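Local coordinates for PUM-HD domain-containing protein (Caenorhabditis elegans, PDB 7CGF) that probably binds target mRNAs through sequence elements in their 3' untranslated regions, using the curved array of Pumilio repeats that forms this RNA-bound domain, at residues Y113-Y118 and I146-K151; A126-N131 and V159-E164; K137-I142 and V171-D176. The protein carries 2 engineered substitutions. All coordinates share one frame; numbering follows the deposited sequence.

All three contacts pair segments of the predicted Pumilio repeats 105-140 and 141-176, segment 137-142 straddling the boundary, and they differ in depth and chemistry. Contact 3 is buried and its side-chain contacts are apolar, helix 132-142 against helix 172-178, about 12 Å from the RNA at the nearest atom. Contact 2, between helices 119-129 and 155-165, combines apolar packing with a salt bridge, and one of its helices reaches a guanine. Contact 1 sets the loop before helix 119-129 on helix 146-150, with an exposed arginine over an aromatic ring. They share a core: Ala162 CB lies 3.6 Å from Leu139 CD2, and Ala114 CB lies 3.7 Å from Ile142 CD1.

Contact 1 (Y113-Y118 and I146-K151). With nucleotides of chain B.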
# COMPACT_ATOMS: atom_id res chain seq x y z
N TYR A 113 -17.57 10.41 -3.91
CA TYR A 113 -17.12 9.25 -4.69
C TYR A 113 -15.91 8.58 -4.05
O TYR A 113 -15.73 7.36 -4.19
CB TYR A 113 -16.78 9.68 -6.12
CG TYR A 113 -17.96 10.22 -6.93
CD1 TYR A 113 -19.26 9.80 -6.67
CD2 TYR A 113 -17.76 11.17 -7.92
CE1 TYR A 113 -20.35 10.31 -7.41
CE2 TYR A 113 -18.84 11.68 -8.67
CZ TYR A 113 -20.12 11.25 -8.41
OH TYR A 113 -21.17 11.78 -9.13
N ALA A 114 -15.07 9.34 -3.35
CA ALA A 114 -13.84 8.75 -2.82
C ALA A 114 -14.13 7.63 -1.83
O ALA A 114 -13.31 6.71 -1.67
CB ALA A 114 -12.97 9.83 -2.19
N PHE A 115 -15.28 7.68 -1.16
CA PHE A 115 -15.66 6.71 -0.14
C PHE A 115 -16.47 5.55 -0.68
O PHE A 115 -16.78 4.62 0.08
CB PHE A 115 -16.44 7.41 0.97
CG PHE A 115 -15.63 8.43 1.69
CD1 PHE A 115 -15.55 9.73 1.22
CD2 PHE A 115 -14.93 8.07 2.81
CE1 PHE A 115 -14.76 10.67 1.89
CE2 PHE A 115 -14.14 9.00 3.47
CZ PHE A 115 -14.06 10.29 3.02
N GLN A 116 -16.84 5.57 -1.96
CA GLN A 116 -17.74 4.57 -2.53
C GLN A 116 -16.95 3.47 -3.23
O GLN A 116 -15.92 3.73 -3.87
CB GLN A 116 -18.71 5.26 -3.49
CG GLN A 116 -19.61 6.23 -2.73
CD GLN A 116 -20.42 7.15 -3.62
OE1 GLN A 116 -20.33 7.12 -4.84
NE2 GLN A 116 -21.22 8.01 -2.99
N MET A 117 -17.44 2.22 -3.14
CA MET A 117 -16.57 1.12 -3.55
C MET A 117 -16.41 1.05 -5.06
O MET A 117 -15.34 0.65 -5.53
CB MET A 117 -17.07 -0.21 -3.01
CG MET A 117 -18.40 -0.68 -3.53
SD MET A 117 -18.72 -2.35 -2.86
CE MET A 117 -20.44 -2.53 -3.32
N TYR A 118 -17.42 1.44 -5.84
CA TYR A 118 -17.20 1.44 -7.29
C TYR A 118 -16.66 2.78 -7.79
O TYR A 118 -15.72 2.80 -8.59
CB TYR A 118 -18.51 1.09 -8.02
CG TYR A 118 -19.12 -0.22 -7.58
CD1 TYR A 118 -18.38 -1.40 -7.61
CD2 TYR A 118 -20.44 -0.28 -7.16
CE1 TYR A 118 -18.95 -2.61 -7.20
CE2 TYR A 118 -21.00 -1.48 -6.74
CZ TYR A 118 -20.27 -2.64 -6.78
OH TYR A 118 -20.83 -3.84 -6.37
N ILE A 146 -9.92 14.86 3.51
CA ILE A 146 -8.69 14.06 3.47
C ILE A 146 -8.49 13.21 4.74
O ILE A 146 -8.06 12.05 4.64
CB ILE A 146 -7.48 14.96 3.14
CG1 ILE A 146 -6.18 14.15 3.07
CG2 ILE A 146 -7.37 16.12 4.12
CD1 ILE A 146 -6.17 13.00 2.05
N HIS A 147 -8.77 13.74 5.94
CA HIS A 147 -8.52 12.92 7.14
C HIS A 147 -9.39 11.66 7.14
O HIS A 147 -8.89 10.55 7.36
CB HIS A 147 -8.73 13.70 8.44
CG HIS A 147 -8.42 12.91 9.68
ND1 HIS A 147 -7.39 13.23 10.54
CD2 HIS A 147 -9.01 11.80 10.21
CE1 HIS A 147 -7.36 12.36 11.54
NE2 HIS A 147 -8.33 11.48 11.36
N ARG A 148 -10.69 11.81 6.87
CA ARG A 148 -11.56 10.64 6.85
C ARG A 148 -11.22 9.73 5.68
O ARG A 148 -11.29 8.50 5.80
CB ARG A 148 -13.02 11.09 6.81
CG ARG A 148 -14.04 9.97 6.98
CD ARG A 148 -15.47 10.50 7.16
NE ARG A 148 -15.78 11.57 6.21
CZ ARG A 148 -16.52 11.41 5.11
NH1 ARG A 148 -17.04 10.23 4.82
NH2 ARG A 148 -16.75 12.44 4.31
N CYS A 149 -10.82 10.33 4.57
CA CYS A 149 -10.45 9.56 3.39
C CYS A 149 -9.30 8.60 3.70
O CYS A 149 -9.30 7.44 3.26
CB CYS A 149 -10.07 10.53 2.27
SG CYS A 149 -10.46 10.01 0.62
N MET A 150 -8.31 9.06 4.48
CA MET A 150 -7.12 8.26 4.71
C MET A 150 -7.40 6.99 5.49
O MET A 150 -6.68 5.99 5.33
CB MET A 150 -6.08 9.12 5.44
CG MET A 150 -5.60 10.26 4.59
SD MET A 150 -4.61 11.39 5.59
CE MET A 150 -3.73 10.14 6.43
N LYS A 151 -8.43 6.98 6.34
CA LYS A 151 -8.77 5.82 7.15
C LYS A 151 -9.88 4.99 6.54
O LYS A 151 -10.39 4.08 7.20
CB LYS A 151 -9.17 6.26 8.55
CG LYS A 151 -8.06 6.95 9.29
CD LYS A 151 -8.53 7.42 10.64
CE LYS A 151 -8.65 6.27 11.61
NZ LYS A 151 -8.84 6.79 13.00
P U B 7 -12.78 -6.53 -3.29
OP1 U B 7 -13.60 -7.67 -2.79
OP2 U B 7 -11.39 -6.75 -3.79
O5' U B 7 -13.53 -5.82 -4.49
C5' U B 7 -13.65 -6.47 -5.73
C4' U B 7 -14.77 -5.87 -6.50
O4' U B 7 -14.38 -4.58 -7.01
C3' U B 7 -15.22 -6.64 -7.73
O3' U B 7 -16.14 -7.66 -7.35
C2' U B 7 -15.85 -5.56 -8.63
O2' U B 7 -17.26 -5.51 -8.39
C1' U B 7 -15.20 -4.26 -8.12
N1 U B 7 -14.38 -3.49 -9.11
C2 U B 7 -15.05 -2.53 -9.83
O2 U B 7 -16.25 -2.38 -9.73
N3 U B 7 -14.28 -1.80 -10.71
C4 U B 7 -12.92 -1.94 -10.90
O4 U B 7 -12.33 -1.22 -11.70
C5 U B 7 -12.30 -2.94 -10.09
C6 U B 7 -13.03 -3.67 -9.23
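Two torsions bring Phe115 and Arg148 face to face. Phe115 holds CG anti to its own carbonyl carbon (chi1 -64°), and Arg148 leaves helix 146-150 with an extended chain that bends only at chi3 (45°), folding the guanidinium back over the ring. The two flat groups are nearly parallel, with planes 4° apart and centres separated by 3.8 Å. Arg148 NH1 sits above the middle of the ring, Arg148 CZ comes to 3.4 Å from Phe115 CZ, and Arg148 CG adds an aliphatic touch on Phe115 CE2 at 3.6 Å. This is a stacked cation-pi pair. Cys149, one residue on, reaches the same ring obliquely: its SG is 4.8 Å from the Phe115 centroid, a sulfur-aromatic contact, and it also packs on Ala114 CB at 3.8 Å.

The type I turn from Tyr113 to Gln116 presents Ala114 and Phe115 to the helix, and the Phe115 O of the turn is hydrogen-bonded to Asn154 ND2. Farther along the loop, Tyr118 CD1 lies 3.2 Å from O2 of U7 of chain B, so the loop that meets the next repeat also borders the RNA. With no hydrogen bond between the segments, the contact probably rests on dispersion and on attraction between the guanidinium charge and the ring face; the charge remains near solvent while Ala114 and Cys149 close the buried side.

Contact 2 (A126-N131 and V159-E164); sequences ALEKIN and VQKAIE. With nucleotides of chain B.
Glu128 and Lys161 meet at an angle, each chain bent to reach the other. Glu128 turns at chi2 (71°), while Lys161 turns at both chi2 and chi3, bringing NZ to 2.9 Å from Glu128 OE1. The ammonium approaches from above the carboxylate plane, 45° out of it, in a hydrogen-bonded salt bridge. Lys161 CE also passes 4.1 Å from Glu128 CB, so the aliphatic part of the lysine lies against the glutamate as well. Glu164 OE1, on the same helix as Lys161, is a longer ionic partner at 4.0 Å from Lys161 NZ; the shared lysine probably eases the proximity of the two carboxylates.

Helices 119-129 and 155-165 belong to successive predicted Pumilio repeats, and such neighbouring helices build the RNA-binding face of the PUM-HD fold. Gln160 lies on that face: its OE1 accepts a hydrogen bond from N2 of G5 of chain B at 2.8 Å, with an N-H...O angle of 137°. Arg200 also hydrogen-bonds Gln160 OE1. Beside the ionic pair, Leu127 points toward helix 155-165, its CB 3.7 Å from Lys161 CG and its CD1 4.2 Å from Ala162 CB.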
# COMPACT_ATOMS: atom_id res chain seq x y z
N ALA A 126 -8.63 7.60 -13.01
CA ALA A 126 -8.34 8.97 -13.46
C ALA A 126 -6.97 9.42 -12.98
O ALA A 126 -6.14 9.90 -13.77
CB ALA A 126 -9.44 9.91 -12.97
N LEU A 127 -6.67 9.24 -11.68
CA LEU A 127 -5.36 9.68 -11.20
C LEU A 127 -4.22 8.90 -11.85
O LEU A 127 -3.11 9.43 -12.01
CB LEU A 127 -5.29 9.54 -9.67
CG LEU A 127 -6.19 10.48 -8.90
CD1 LEU A 127 -6.18 10.11 -7.42
CD2 LEU A 127 -5.77 11.95 -9.09
N GLU A 128 -4.46 7.63 -12.18
CA GLU A 128 -3.44 6.81 -12.82
C GLU A 128 -3.08 7.31 -14.21
O GLU A 128 -1.94 7.14 -14.64
CB GLU A 128 -3.95 5.37 -12.91
CG GLU A 128 -3.12 4.42 -13.75
CD GLU A 128 -1.79 4.07 -13.11
OE1 GLU A 128 -1.64 4.27 -11.88
OE2 GLU A 128 -0.91 3.58 -13.86
N LYS A 129 -4.02 7.94 -14.91
CA LYS A 129 -3.86 8.20 -16.34
C LYS A 129 -3.71 9.67 -16.72
O LYS A 129 -2.95 9.98 -17.64
CB LYS A 129 -5.04 7.62 -17.11
CG LYS A 129 -5.22 6.09 -16.95
CD LYS A 129 -4.12 5.32 -17.63
CE LYS A 129 -4.39 3.82 -17.58
NZ LYS A 129 -3.35 3.02 -18.28
N ILE A 130 -4.42 10.58 -16.05
CA ILE A 130 -4.59 11.92 -16.59
C ILE A 130 -3.42 12.84 -16.28
O ILE A 130 -2.58 12.55 -15.41
CB ILE A 130 -5.91 12.55 -16.11
CG1 ILE A 130 -5.84 12.89 -14.61
CG2 ILE A 130 -7.09 11.65 -16.47
CD1 ILE A 130 -7.20 13.25 -13.99
N ASN A 131 -3.37 13.96 -16.98
CA ASN A 131 -2.26 14.90 -16.84
C ASN A 131 -2.33 15.65 -15.50
O ASN A 131 -3.36 15.68 -14.82
CB ASN A 131 -2.27 15.89 -18.01
CG ASN A 131 -3.63 16.53 -18.20
OD1 ASN A 131 -4.04 17.39 -17.42
ND2 ASN A 131 -4.34 16.09 -19.23
N VAL A 159 -6.20 8.00 -2.00
CA VAL A 159 -5.07 8.76 -1.45
C VAL A 159 -3.75 8.11 -1.83
O VAL A 159 -2.77 8.79 -2.17
CB VAL A 159 -5.21 8.92 0.07
CG1 VAL A 159 -3.93 9.55 0.69
CG2 VAL A 159 -6.40 9.76 0.39
N GLN A 160 -3.67 6.78 -1.75
CA GLN A 160 -2.42 6.12 -2.12
C GLN A 160 -2.10 6.34 -3.59
O GLN A 160 -0.94 6.57 -3.96
CB GLN A 160 -2.48 4.63 -1.81
CG GLN A 160 -2.37 4.34 -0.32
CD GLN A 160 -2.63 2.88 -0.03
OE1 GLN A 160 -1.81 2.02 -0.34
NE2 GLN A 160 -3.79 2.59 0.55
N LYS A 161 -3.12 6.25 -4.46
CA LYS A 161 -2.88 6.50 -5.88
C LYS A 161 -2.37 7.92 -6.10
O LYS A 161 -1.47 8.15 -6.92
CB LYS A 161 -4.17 6.26 -6.68
CG LYS A 161 -3.98 6.35 -8.21
CD LYS A 161 -3.03 5.27 -8.71
CE LYS A 161 -3.73 3.96 -9.02
NZ LYS A 161 -2.78 2.96 -9.60
N ALA A 162 -2.94 8.89 -5.38
CA ALA A 162 -2.46 10.27 -5.50
C ALA A 162 -0.98 10.37 -5.14
O ALA A 162 -0.20 11.03 -5.84
CB ALA A 162 -3.28 11.20 -4.61
N ILE A 163 -0.59 9.76 -4.02
CA ILE A 163 0.81 9.81 -3.60
C ILE A 163 1.71 9.13 -4.61
O ILE A 163 2.85 9.56 -4.84
CB ILE A 163 0.95 9.18 -2.19
CG1 ILE A 163 0.23 10.05 -1.16
CG2 ILE A 163 2.42 9.01 -1.79
CD1 ILE A 163 -0.09 9.31 0.15
N GLU A 164 1.22 8.06 -5.25
CA GLU A 164 2.02 7.33 -6.23
C GLU A 164 2.22 8.13 -7.52
O GLU A 164 3.30 8.06 -8.12
CB GLU A 164 1.34 6.00 -6.54
CG GLU A 164 1.43 4.99 -5.42
CD GLU A 164 0.44 3.84 -5.59
OE1 GLU A 164 -0.29 3.83 -6.62
OE2 GLU A 164 0.39 2.98 -4.70
P G B 5 -5.40 -8.18 4.28
OP1 G B 5 -6.79 -8.65 4.38
OP2 G B 5 -4.44 -8.89 3.39
O5' G B 5 -5.41 -6.65 3.81
C5' G B 5 -6.05 -5.64 4.57
C4' G B 5 -6.14 -4.34 3.82
O4' G B 5 -4.82 -3.95 3.34
C3' G B 5 -7.00 -4.34 2.57
O3' G B 5 -8.37 -4.16 2.89
C2' G B 5 -6.42 -3.20 1.74
O2' G B 5 -6.92 -1.95 2.17
C1' G B 5 -4.94 -3.28 2.11
N9 G B 5 -4.14 -4.01 1.10
C8 G B 5 -4.04 -5.37 0.95
N7 G B 5 -3.23 -5.71 -0.02
C5 G B 5 -2.79 -4.49 -0.54
C6 G B 5 -1.90 -4.22 -1.60
O6 G B 5 -1.31 -5.01 -2.34
N1 G B 5 -1.73 -2.85 -1.77
C2 G B 5 -2.32 -1.86 -1.02
N2 G B 5 -2.00 -0.61 -1.38
N3 G B 5 -3.17 -2.10 -0.03
C4 G B 5 -3.35 -3.43 0.15

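Contact 3 (K137-I142 and V171-D176); sequences KILSQI and VQFIVD
Leu139 and Phe173 form the centre of this contact, their side chains crossing at about a right angle. Leu139 CB is 4.0 Å from Phe173 CE1, and Leu139 CD1 lies 4.1 Å from that same ring carbon. The backbone takes part too: Leu139 O stands 3.8 Å from Phe173 CZ, reaching the ring obliquely. Ile142, one helical turn further on, brings CG2 to the ring edge, near the ring plane and 4.3 Å from Phe173 CZ. On the other flank Leu139 CD1 meets Val171 CG1 at 4.2 Å.

The aromatic chi1 of 79° places Phe173 CG between its backbone N and carbonyl carbon, and directs the ring across toward helix 132-142. Ile174, its neighbour in sequence, lays CG1 over one face of the ring, 3.6 Å above the plane and offset toward the rim. Val171, at the N-cap position of helix 172-178, accepts from both Ile174 N and Val175 N through its carbonyl, which ties down the first turn that carries the ring. Gln172 NE2 closes another link in this turn, giving a 2.8 Å hydrogen bond to Asp176 OD1.

Helix 155-165 also packs on these residues, with Ala162 touching Leu139 and Val158 touching Ile142. Side chains of helices in successive predicted Pumilio repeats packing in this way contribute to the continuous hydrophobic core of the alpha-helical Pumilio-repeat solenoid.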
# COMPACT_ATOMS: atom_id res chain seq x y z
N LYS A 137 -6.79 19.12 -9.93
CA LYS A 137 -8.20 19.48 -9.80
C LYS A 137 -8.94 18.45 -8.95
O LYS A 137 -9.73 18.81 -8.07
CB LYS A 137 -8.82 19.62 -11.19
CG LYS A 137 -10.22 20.19 -11.20
CD LYS A 137 -10.72 20.50 -12.61
CE LYS A 137 -12.20 20.84 -12.57
NZ LYS A 137 -12.78 21.13 -13.91
N ILE A 138 -8.69 17.16 -9.20
CA ILE A 138 -9.31 16.11 -8.38
C ILE A 138 -8.86 16.23 -6.93
O ILE A 138 -9.67 16.14 -6.00
CB ILE A 138 -8.99 14.72 -8.97
CG1 ILE A 138 -9.74 14.56 -10.29
CG2 ILE A 138 -9.38 13.62 -7.98
CD1 ILE A 138 -9.51 13.20 -10.93
N LEU A 139 -7.55 16.41 -6.70
CA LEU A 139 -7.05 16.49 -5.33
C LEU A 139 -7.62 17.69 -4.59
O LEU A 139 -7.81 17.63 -3.37
CB LEU A 139 -5.52 16.56 -5.33
CG LEU A 139 -4.80 15.29 -5.77
CD1 LEU A 139 -3.29 15.44 -5.61
CD2 LEU A 139 -5.32 14.12 -4.96
N SER A 140 -7.90 18.78 -5.31
CA SER A 140 -8.47 19.96 -4.67
C SER A 140 -9.81 19.66 -4.01
O SER A 140 -10.19 20.33 -3.04
CB SER A 140 -8.61 21.09 -5.70
OG SER A 140 -9.80 20.93 -6.46
N GLN A 141 -10.52 18.64 -4.49
CA GLN A 141 -11.75 18.18 -3.85
C GLN A 141 -11.46 17.19 -2.73
O GLN A 141 -12.10 17.24 -1.67
CB GLN A 141 -12.67 17.54 -4.89
CG GLN A 141 -13.38 18.57 -5.75
CD GLN A 141 -14.54 19.20 -5.01
OE1 GLN A 141 -14.35 19.93 -4.04
NE2 GLN A 141 -15.76 18.90 -5.45
N ILE A 142 -10.50 16.29 -2.94
CA ILE A 142 -10.07 15.37 -1.89
C ILE A 142 -9.63 16.14 -0.65
O ILE A 142 -9.80 15.66 0.48
CB ILE A 142 -8.95 14.45 -2.43
CG1 ILE A 142 -9.50 13.53 -3.53
CG2 ILE A 142 -8.32 13.62 -1.33
CD1 ILE A 142 -10.55 12.55 -3.04
N VAL A 171 1.08 16.89 -3.10
CA VAL A 171 0.46 16.12 -2.02
C VAL A 171 0.91 16.62 -0.66
O VAL A 171 0.72 15.93 0.34
CB VAL A 171 0.72 14.61 -2.16
CG1 VAL A 171 0.10 14.09 -3.45
CG2 VAL A 171 2.22 14.30 -2.11
N GLN A 172 1.53 17.81 -0.60
CA GLN A 172 1.87 18.39 0.69
C GLN A 172 0.66 18.45 1.62
O GLN A 172 0.80 18.23 2.83
CB GLN A 172 2.46 19.79 0.50
CG GLN A 172 2.99 20.39 1.79
CD GLN A 172 4.13 19.61 2.39
OE1 GLN A 172 5.08 19.23 1.70
NE2 GLN A 172 4.04 19.35 3.68
N PHE A 173 -0.54 18.69 1.08
CA PHE A 173 -1.73 18.77 1.93
C PHE A 173 -2.02 17.44 2.61
O PHE A 173 -2.63 17.41 3.69
CB PHE A 173 -2.94 19.26 1.14
CG PHE A 173 -3.61 18.20 0.29
CD1 PHE A 173 -3.17 17.95 -1.01
CD2 PHE A 173 -4.70 17.50 0.77
CE1 PHE A 173 -3.79 16.98 -1.79
CE2 PHE A 173 -5.34 16.53 -0.02
CZ PHE A 173 -4.88 16.28 -1.29
N ILE A 174 -1.59 16.32 2.00
CA ILE A 174 -1.74 15.01 2.64
C ILE A 174 -0.71 14.83 3.75
O ILE A 174 -1.03 14.33 4.83
CB ILE A 174 -1.63 13.89 1.58
CG1 ILE A 174 -2.73 14.03 0.53
CG2 ILE A 174 -1.61 12.50 2.27
CD1 ILE A 174 -2.52 13.12 -0.71
N VAL A 175 0.53 15.25 3.49
CA VAL A 175 1.56 15.22 4.53
C VAL A 175 1.14 16.08 5.71
O VAL A 175 1.26 15.66 6.87
CB VAL A 175 2.91 15.66 3.93
CG1 VAL A 175 3.98 15.74 5.00
CG2 VAL A 175 3.35 14.68 2.82
N ASP A 176 0.62 17.29 5.45
CA ASP A 176 0.18 18.17 6.54
C ASP A 176 -1.01 17.60 7.28
O ASP A 176 -1.27 17.99 8.43
CB ASP A 176 -0.17 19.57 6.01
CG ASP A 176 1.03 20.32 5.45
OD1 ASP A 176 2.18 19.92 5.71
OD2 ASP A 176 0.82 21.34 4.75